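Local structure of MAU2 chromatid cohesion factor homolog (Saccharomyces cerevisiae, 4XDN) at residues L217-V222 with Q238-T243; K210-W215 with H246-E251. The protein partners SCC2 in the complex that is required for cohesin to associate with chromosomes, and so takes part in sister chromatid cohesion. One frame throughout, in Å; residues are numbered along the deposited sequence.

Both contacts use helix 212-228: contact 2 takes its first turn and the loop before it, contact 1 the next turns. Their centres lie about 10 Å apart, and contact 1 is nested within the loop of chain that contact 2 closes. Contact 1 is the more buried, about 16 Å from the chain's centre against about 23 Å for contact 2; it combines a leucine pair with an asparagine linked through a water to Thr-243. Contact 2, partly open to solvent, has a direct side-chain-to-backbone hydrogen bond and a tryptophan edge. The two meet where Trp-215 NE1 of contact 2 makes a probable hydrogen bond with Ser-242 OG of contact 1.

Contact 1. Residues L217-V222 with Q238-T243; sequences LNLCYV and QELRST
Asn-218 ND2, which lies against Glu-239 and Leu-240, gives a hydrogen bond of 2.8 Å to the oxygen of water 1. That water donates onward to Thr-243 OG1, at 2.9 Å from the water oxygen, so it ties the two segments together where no direct hydrogen bond crosses between them. A weak bond from ND2 to the carbonyl of Ala-236 is a second hold on the same amide. Asn-218 CG stands anti to the backbone N (chi1 -177°), which carries the amide across to the base of the Glu-239 side chain, where Asn-218 CG meets Glu-239 CG at 3.5 Å. Only the methylenes of Glu-239 take part; beyond them its chain bends at chi2, and the carboxylate plane is turned 76° from that of the amide. Asn-218 ND2 also comes within 3.3 Å of Leu-240 N, but both are donors and no bond forms.

Helices 212-228 and 234-241 follow each other in the chain across a short connection and pack together here, one step in the mostly helical array of this cohesin-loading factor. Shortening Asn-218 to an alanine is likely to leave water 1 without the N-H it accepts and to open a gap beside the Glu-239 methylenes.

Beside the amide, Leu-219 and Leu-240 cross at about a right angle, with Leu-219 CD2 pressed tightly onto Leu-240 CD1 at 3.5 Å. The other methyl, Leu-240 CD2, rests 4.3 Å from Val-222 CG1. Helix 250-266 closes over both leucines, Trp-255 and Leu-259 touching Leu-219 while Lys-256 and Ile-263 touch Leu-240.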
ATOM      1  N   LEU A 217       3.074  14.788  10.537  1.00 27.82           N
ATOM      2  CA  LEU A 217       3.431  13.575  11.262  1.00 28.11           C
ATOM      3  C   LEU A 217       2.220  12.676  11.458  1.00 28.09           C
ATOM      4  O   LEU A 217       2.334  11.453  11.426  1.00 26.19           O
ATOM      5  CB  LEU A 217       4.039  13.924  12.618  1.00 28.32           C
ATOM      6  CG  LEU A 217       5.389  14.635  12.582  1.00 30.54           C
ATOM      7  CD1 LEU A 217       5.716  15.171  13.961  1.00 33.94           C
ATOM      8  CD2 LEU A 217       6.481  13.697  12.090  1.00 31.55           C
ATOM      9  N   ASN A 218       1.061  13.288  11.663  1.00 28.27           N
ATOM     10  CA  ASN A 218      -0.162  12.528  11.859  1.00 30.46           C
ATOM     11  C   ASN A 218      -0.570  11.814  10.575  1.00 29.88           C
ATOM     12  O   ASN A 218      -1.136  10.724  10.617  1.00 28.93           O
ATOM     13  CB  ASN A 218      -1.289  13.441  12.341  1.00 33.43           C
ATOM     14  CG  ASN A 218      -2.562  12.680  12.637  1.00 34.04           C
ATOM     15  OD1 ASN A 218      -2.642  11.943  13.618  1.00 34.09           O
ATOM     16  ND2 ASN A 218      -3.568  12.853  11.788  1.00 34.31           N
ATOM     17  N   LEU A 219      -0.276  12.432   9.435  1.00 28.43           N
ATOM     18  CA  LEU A 219      -0.530  11.809   8.142  1.00 28.99           C
ATOM     19  C   LEU A 219       0.382  10.601   7.959  1.00 29.00           C
ATOM     20  O   LEU A 219      -0.050   9.562   7.459  1.00 29.67           O
ATOM     21  CB  LEU A 219      -0.321  12.814   7.005  1.00 28.34           C
ATOM     22  CG  LEU A 219      -1.375  13.914   6.884  1.00 30.96           C
ATOM     23  CD1 LEU A 219      -0.883  15.028   5.976  1.00 29.51           C
ATOM     24  CD2 LEU A 219      -2.683  13.345   6.369  1.00 33.99           C
ATOM     25  N   CYS A 220       1.643  10.745   8.364  1.00 27.17           N
ATOM     26  CA  CYS A 220       2.584   9.628   8.344  1.00 27.74           C
ATOM     27  C   CYS A 220       2.042   8.498   9.208  1.00 29.74           C
ATOM     28  O   CYS A 220       2.125   7.324   8.845  1.00 28.07           O
ATOM     29  CB  CYS A 220       3.967  10.055   8.852  1.00 25.44           C
ATOM     30  SG  CYS A 220       4.846  11.270   7.833  1.00 27.85           S
ATOM     31  N   TYR A 221       1.483   8.872  10.355  1.00 31.86           N
ATOM     32  CA  TYR A 221       0.937   7.911  11.304  1.00 29.38           C
ATOM     33  C   TYR A 221      -0.219   7.134  10.688  1.00 26.90           C
ATOM     34  O   TYR A 221      -0.201   5.904  10.654  1.00 27.73           O
ATOM     35  CB  TYR A 221       0.472   8.634  12.570  1.00 29.53           C
ATOM     36  CG  TYR A 221       0.046   7.734  13.710  1.00 29.09           C
ATOM     37  CD1 TYR A 221       0.514   6.431  13.817  1.00 28.53           C
ATOM     38  CD2 TYR A 221      -0.825   8.197  14.687  1.00 30.62           C
ATOM     39  CE1 TYR A 221       0.126   5.617  14.868  1.00 31.87           C
ATOM     40  CE2 TYR A 221      -1.219   7.392  15.735  1.00 33.06           C
ATOM     41  CZ  TYR A 221      -0.742   6.104  15.821  1.00 34.24           C
ATOM     42  OH  TYR A 221      -1.138   5.301  16.865  1.00 38.28           O
ATOM     43  N   VAL A 222      -1.218   7.859  10.196  1.00 25.89           N
ATOM     44  CA  VAL A 222      -2.400   7.238   9.613  1.00 29.92           C
ATOM     45  C   VAL A 222      -2.018   6.330   8.445  1.00 28.53           C
ATOM     46  O   VAL A 222      -2.513   5.208   8.343  1.00 27.15           O
ATOM     47  CB  VAL A 222      -3.418   8.301   9.138  1.00 31.69           C
ATOM     48  CG1 VAL A 222      -4.556   7.661   8.343  1.00 33.14           C
ATOM     49  CG2 VAL A 222      -3.978   9.061  10.332  1.00 32.14           C
ATOM     50  N   GLN A 238      -9.495  12.138  14.374  1.00 42.84           N
ATOM     51  CA  GLN A 238      -9.937  13.516  14.543  1.00 47.36           C
ATOM     52  C   GLN A 238      -8.846  14.483  14.101  1.00 44.58           C
ATOM     53  O   GLN A 238      -9.129  15.533  13.526  1.00 45.54           O
ATOM     54  CB  GLN A 238     -10.322  13.789  15.998  1.00 54.40           C
ATOM     55  CG  GLN A 238     -11.554  13.027  16.466  1.00 62.40           C
ATOM     56  CD  GLN A 238     -11.918  13.337  17.906  1.00 68.79           C
ATOM     57  OE1 GLN A 238     -11.387  14.274  18.504  1.00 70.08           O
ATOM     58  NE2 GLN A 238     -12.826  12.548  18.471  1.00 72.29           N
ATOM     59  N   GLU A 239      -7.597  14.122  14.375  1.00 43.07           N
ATOM     60  CA  GLU A 239      -6.462  14.943  13.979  1.00 43.67           C
ATOM     61  C   GLU A 239      -6.390  15.023  12.459  1.00 40.34           C
ATOM     62  O   GLU A 239      -6.071  16.069  11.896  1.00 40.96           O
ATOM     63  CB  GLU A 239      -5.158  14.377  14.546  1.00 45.09           C
ATOM     64  CG  GLU A 239      -3.969  15.318  14.431  1.00 46.80           C
ATOM     65  CD  GLU A 239      -4.075  16.518  15.358  1.00 48.52           C
ATOM     66  OE1 GLU A 239      -4.706  16.398  16.427  1.00 48.63           O
ATOM     67  OE2 GLU A 239      -3.524  17.584  15.013  1.00 49.91           O
ATOM     68  N   LEU A 240      -6.690  13.906  11.804  1.00 38.26           N
ATOM     69  CA  LEU A 240      -6.711  13.847  10.346  1.00 36.74           C
ATOM     70  C   LEU A 240      -7.801  14.753   9.778  1.00 37.60           C
ATOM     71  O   LEU A 240      -7.567  15.496   8.828  1.00 36.35           O
ATOM     72  CB  LEU A 240      -6.924  12.404   9.874  1.00 36.70           C
ATOM     73  CG  LEU A 240      -7.104  12.165   8.371  1.00 37.49           C
ATOM     74  CD1 LEU A 240      -5.840  12.518   7.596  1.00 34.69           C
ATOM     75  CD2 LEU A 240      -7.505  10.721   8.112  1.00 40.07           C
ATOM     76  N   ARG A 241      -8.991  14.687  10.366  1.00 38.76           N
ATOM     77  CA  ARG A 241     -10.126  15.460   9.873  1.00 42.36           C
ATOM     78  C   ARG A 241      -9.941  16.959  10.108  1.00 43.17           C
ATOM     79  O   ARG A 241     -10.446  17.780   9.341  1.00 45.50           O
ATOM     80  CB  ARG A 241     -11.425  14.980  10.533  1.00 45.56           C
ATOM     81  CG  ARG A 241     -11.868  13.588  10.085  1.00 48.07           C
ATOM     82  CD  ARG A 241     -13.294  13.275  10.526  1.00 53.92           C
ATOM     83  NE  ARG A 241     -13.385  12.944  11.949  1.00 58.68           N
ATOM     84  CZ  ARG A 241     -13.364  11.708  12.445  1.00 61.46           C
ATOM     85  NH1 ARG A 241     -13.257  10.654  11.645  1.00 62.04           N
ATOM     86  NH2 ARG A 241     -13.453  11.525  13.757  1.00 63.14           N
ATOM     87  N   SER A 242      -9.211  17.313  11.161  1.00 41.30           N
ATOM     88  CA  SER A 242      -9.015  18.718  11.516  1.00 43.15           C
ATOM     89  C   SER A 242      -7.905  19.381  10.699  1.00 39.83           C
ATOM     90  O   SER A 242      -7.717  20.594  10.779  1.00 40.65           O
ATOM     91  CB  SER A 242      -8.697  18.849  13.009  1.00 45.79           C
ATOM     92  OG  SER A 242      -7.423  18.310  13.309  1.00 45.55           O
ATOM     93  N   THR A 243      -7.172  18.581   9.927  1.00 36.95           N
ATOM     94  CA  THR A 243      -6.075  19.085   9.102  1.00 35.31           C
ATOM     95  C   THR A 243      -6.539  20.228   8.203  1.00 37.41           C
ATOM     96  O   THR A 243      -7.453  20.064   7.395  1.00 36.68           O
ATOM     97  CB  THR A 243      -5.471  17.965   8.234  1.00 33.83           C
ATOM     98  OG1 THR A 243      -5.035  16.891   9.077  1.00 34.34           O
ATOM     99  CG2 THR A 243      -4.281  18.481   7.426  1.00 31.74           C
TER
HETATM  100  O   HOH W   1      -3.148  14.930   9.955  1.00 30.20           O

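Contact 2. Residues K210-W215 with H246-E251; sequences KSQWKW and HTVGPE
Lys-210 meets Thr-247 through its backbone: its carbonyl O lies 3.8 Å from Thr-247 CG2, while the lysine side chain leads away. The same residue, in a left-handed turn conformation (phi 58°), sets its CA 3.5 Å above the plane of the Trp-215 ring, offset toward the rim, so the loop folds back over one face of the indole.

Ser-211 follows as the N-cap of helix 212-228. Its OG accepts from Lys-214 N at 3.1 Å, a nearly straight bond, and is also hydrogen-bonded to the carbonyl of Arg-208, which ties the helix start to the loop before it.

Gln-212 is the polar link across the contact. Stretched out from CA to its amide, the side chain passes alongside the backbone of Thr-247 and reaches Val-248. Gln-212 NE2 bonds to Val-248 O at 2.9 Å, coming from above the carbonyl plane, 56° out of it, with a bent N-H...O angle of 143°. That carbonyl closes helix 245-248; at Gly-249 the chain leaves helical geometry with positive phi and turns into helix 250-266, for which Gly-249 is the N-cap.

Trp-215, one turn on, presents an edge: its CZ3 meets Thr-247 CG2 at 3.6 Å, the methyl lying in the ring plane. At the root of the side chain, Trp-215 CB rests 4.1 Å from Val-248 CG2.

The one hydrogen bond across the contact ends on a backbone oxygen, so it probably depends on the path of the chain at the helix junction more than on the side chain of Val-248, with the Thr-247 methyl at the indole edge and Val-248 against Trp-215 CB adding apolar packing.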
ATOM      1  N   LYS A 210      -2.168  22.079  15.888  1.00 43.31           N
ATOM      2  CA  LYS A 210      -2.602  22.798  14.691  1.00 41.66           C
ATOM      3  C   LYS A 210      -1.427  23.419  13.934  1.00 41.26           C
ATOM      4  O   LYS A 210      -1.549  24.495  13.347  1.00 43.13           O
ATOM      5  CB  LYS A 210      -3.631  23.869  15.059  1.00 44.91           C
ATOM      6  CG  LYS A 210      -4.960  23.278  15.489  1.00 48.09           C
ATOM      7  CD  LYS A 210      -5.916  24.324  16.025  1.00 52.90           C
ATOM      8  CE  LYS A 210      -7.110  23.671  16.702  1.00 56.20           C
ATOM      9  NZ  LYS A 210      -7.679  22.554  15.892  1.00 55.90           N
ATOM     10  N   SER A 211      -0.294  22.721  13.947  1.00 38.31           N
ATOM     11  CA  SER A 211       0.875  23.116  13.171  1.00 36.42           C
ATOM     12  C   SER A 211       1.021  22.202  11.961  1.00 32.67           C
ATOM     13  O   SER A 211       0.575  21.053  11.981  1.00 30.19           O
ATOM     14  CB  SER A 211       2.143  23.062  14.028  1.00 35.77           C
ATOM     15  OG  SER A 211       2.478  21.727  14.366  1.00 34.23           O
ATOM     16  N   GLN A 212       1.645  22.721  10.909  1.00 31.83           N
ATOM     17  CA  GLN A 212       1.901  21.945   9.701  1.00 32.11           C
ATOM     18  C   GLN A 212       2.717  20.701  10.025  1.00 29.61           C
ATOM     19  O   GLN A 212       2.496  19.628   9.463  1.00 29.20           O
ATOM     20  CB  GLN A 212       2.634  22.802   8.667  1.00 32.14           C
ATOM     21  CG  GLN A 212       3.025  22.063   7.401  1.00 29.58           C
ATOM     22  CD  GLN A 212       3.699  22.967   6.391  1.00 30.59           C
ATOM     23  OE1 GLN A 212       4.574  23.761   6.739  1.00 30.71           O
ATOM     24  NE2 GLN A 212       3.289  22.858   5.131  1.00 29.29           N
ATOM     25  N   TRP A 213       3.657  20.860  10.948  1.00 28.70           N
ATOM     26  CA  TRP A 213       4.547  19.781  11.345  1.00 29.96           C
ATOM     27  C   TRP A 213       3.782  18.633  12.004  1.00 29.86           C
ATOM     28  O   TRP A 213       3.973  17.472  11.645  1.00 29.03           O
ATOM     29  CB  TRP A 213       5.625  20.326  12.285  1.00 33.67           C
ATOM     30  CG  TRP A 213       6.568  19.296  12.827  1.00 34.24           C
ATOM     31  CD1 TRP A 213       6.857  19.068  14.140  1.00 37.55           C
ATOM     32  CD2 TRP A 213       7.353  18.360  12.076  1.00 32.99           C
ATOM     33  NE1 TRP A 213       7.769  18.050  14.253  1.00 37.38           N
ATOM     34  CE2 TRP A 213       8.091  17.599  13.002  1.00 34.12           C
ATOM     35  CE3 TRP A 213       7.504  18.092  10.712  1.00 31.93           C
ATOM     36  CZ2 TRP A 213       8.964  16.585  12.611  1.00 32.55           C
ATOM     37  CZ3 TRP A 213       8.370  17.086  10.326  1.00 32.24           C
ATOM     38  CH2 TRP A 213       9.089  16.345  11.272  1.00 33.82           C
ATOM     39  N   LYS A 214       2.910  18.951  12.956  1.00 28.40           N
ATOM     40  CA  LYS A 214       2.151  17.913  13.648  1.00 28.58           C
ATOM     41  C   LYS A 214       1.204  17.192  12.696  1.00 29.07           C
ATOM     42  O   LYS A 214       1.126  15.966  12.699  1.00 29.28           O
ATOM     43  CB  LYS A 214       1.353  18.496  14.815  1.00 31.11           C
ATOM     44  CG  LYS A 214       0.464  17.461  15.493  1.00 32.54           C
ATOM     45  CD  LYS A 214      -0.079  17.930  16.832  1.00 34.23           C
ATOM     46  CE  LYS A 214      -0.854  16.807  17.506  1.00 36.21           C
ATOM     47  NZ  LYS A 214      -1.418  17.197  18.824  1.00 40.27           N
ATOM     48  N   TRP A 215       0.485  17.961  11.886  1.00 29.66           N
ATOM     49  CA  TRP A 215      -0.455  17.391  10.931  1.00 29.94           C
ATOM     50  C   TRP A 215       0.260  16.535   9.894  1.00 30.88           C
ATOM     51  O   TRP A 215      -0.288  15.543   9.420  1.00 34.27           O
ATOM     52  CB  TRP A 215      -1.257  18.499  10.243  1.00 29.43           C
ATOM     53  CG  TRP A 215      -2.490  18.911  11.001  1.00 32.11           C
ATOM     54  CD1 TRP A 215      -3.328  18.095  11.708  1.00 34.20           C
ATOM     55  CD2 TRP A 215      -3.021  20.236  11.129  1.00 33.94           C
ATOM     56  NE1 TRP A 215      -4.346  18.829  12.264  1.00 36.95           N
ATOM     57  CE2 TRP A 215      -4.179  20.146  11.928  1.00 36.51           C
ATOM     58  CE3 TRP A 215      -2.628  21.489  10.649  1.00 35.65           C
ATOM     59  CZ2 TRP A 215      -4.952  21.260  12.251  1.00 38.55           C
ATOM     60  CZ3 TRP A 215      -3.394  22.595  10.973  1.00 37.02           C
ATOM     61  CH2 TRP A 215      -4.543  22.472  11.767  1.00 39.41           C
ATOM     62  N   HIS A 246      -4.920  25.506   4.542  1.00 38.52           N
ATOM     63  CA  HIS A 246      -4.148  26.740   4.469  1.00 43.53           C
ATOM     64  C   HIS A 246      -2.982  26.770   5.456  1.00 41.99           C
ATOM     65  O   HIS A 246      -2.109  27.634   5.365  1.00 41.82           O
ATOM     66  CB  HIS A 246      -5.070  27.934   4.701  1.00 50.82           C
ATOM     67  CG  HIS A 246      -6.123  28.088   3.649  1.00 55.68           C
ATOM     68  ND1 HIS A 246      -7.461  28.233   3.947  1.00 58.95           N
ATOM     69  CD2 HIS A 246      -6.034  28.111   2.298  1.00 56.32           C
ATOM     70  CE1 HIS A 246      -8.151  28.342   2.826  1.00 59.91           C
ATOM     71  NE2 HIS A 246      -7.309  28.272   1.810  1.00 58.35           N
ATOM     72  N   THR A 247      -2.968  25.827   6.393  1.00 39.60           N
ATOM     73  CA  THR A 247      -1.851  25.685   7.321  1.00 38.91           C
ATOM     74  C   THR A 247      -0.852  24.671   6.775  1.00 37.30           C
ATOM     75  O   THR A 247       0.358  24.820   6.942  1.00 37.90           O
ATOM     76  CB  THR A 247      -2.321  25.228   8.722  1.00 38.34           C
ATOM     77  OG1 THR A 247      -3.173  26.226   9.295  1.00 40.90           O
ATOM     78  CG2 THR A 247      -1.132  25.001   9.650  1.00 38.41           C
ATOM     79  N   VAL A 248      -1.372  23.646   6.112  1.00 34.51           N
ATOM     80  CA  VAL A 248      -0.567  22.496   5.721  1.00 33.00           C
ATOM     81  C   VAL A 248      -0.120  22.584   4.259  1.00 32.10           C
ATOM     82  O   VAL A 248       0.874  21.971   3.870  1.00 31.00           O
ATOM     83  CB  VAL A 248      -1.358  21.183   5.977  1.00 43.67           C
ATOM     84  CG1 VAL A 248      -2.072  20.687   4.712  1.00 41.77           C
ATOM     85  CG2 VAL A 248      -0.444  20.116   6.550  1.00 45.13           C
ATOM     86  N   GLY A 249      -0.845  23.358   3.459  1.00 32.37           N
ATOM     87  CA  GLY A 249      -0.541  23.501   2.046  1.00 32.12           C
ATOM     88  C   GLY A 249      -1.292  22.491   1.193  1.00 32.20           C
ATOM     89  O   GLY A 249      -1.714  21.446   1.691  1.00 31.41           O
ATOM     90  N   PRO A 250      -1.456  22.790  -0.105  1.00 32.83           N
ATOM     91  CA  PRO A 250      -2.259  21.952  -1.005  1.00 33.52           C
ATOM     92  C   PRO A 250      -1.680  20.554  -1.237  1.00 34.05           C
ATOM     93  O   PRO A 250      -2.445  19.612  -1.449  1.00 34.85           O
ATOM     94  CB  PRO A 250      -2.274  22.757  -2.309  1.00 34.39           C
ATOM     95  CG  PRO A 250      -1.057  23.604  -2.251  1.00 35.62           C
ATOM     96  CD  PRO A 250      -0.856  23.937  -0.808  1.00 35.56           C
ATOM     97  N   GLU A 251      -0.359  20.417  -1.194  1.00 33.26           N
ATOM     98  CA  GLU A 251       0.267  19.113  -1.396  1.00 31.76           C
ATOM     99  C   GLU A 251      -0.097  18.146  -0.271  1.00 32.03           C
ATOM    100  O   GLU A 251      -0.606  17.053  -0.521  1.00 29.27           O
ATOM    101  CB  GLU A 251       1.787  19.249  -1.497  1.00 31.34           C
ATOM    102  CG  GLU A 251       2.274  19.895  -2.789  1.00 33.43           C
ATOM    103  CD  GLU A 251       2.110  21.407  -2.800  1.00 38.16           C
ATOM    104  OE1 GLU A 251       2.336  22.046  -1.748  1.00 38.25           O
ATOM    105  OE2 GLU A 251       1.757  21.956  -3.863  1.00 42.39           O
TER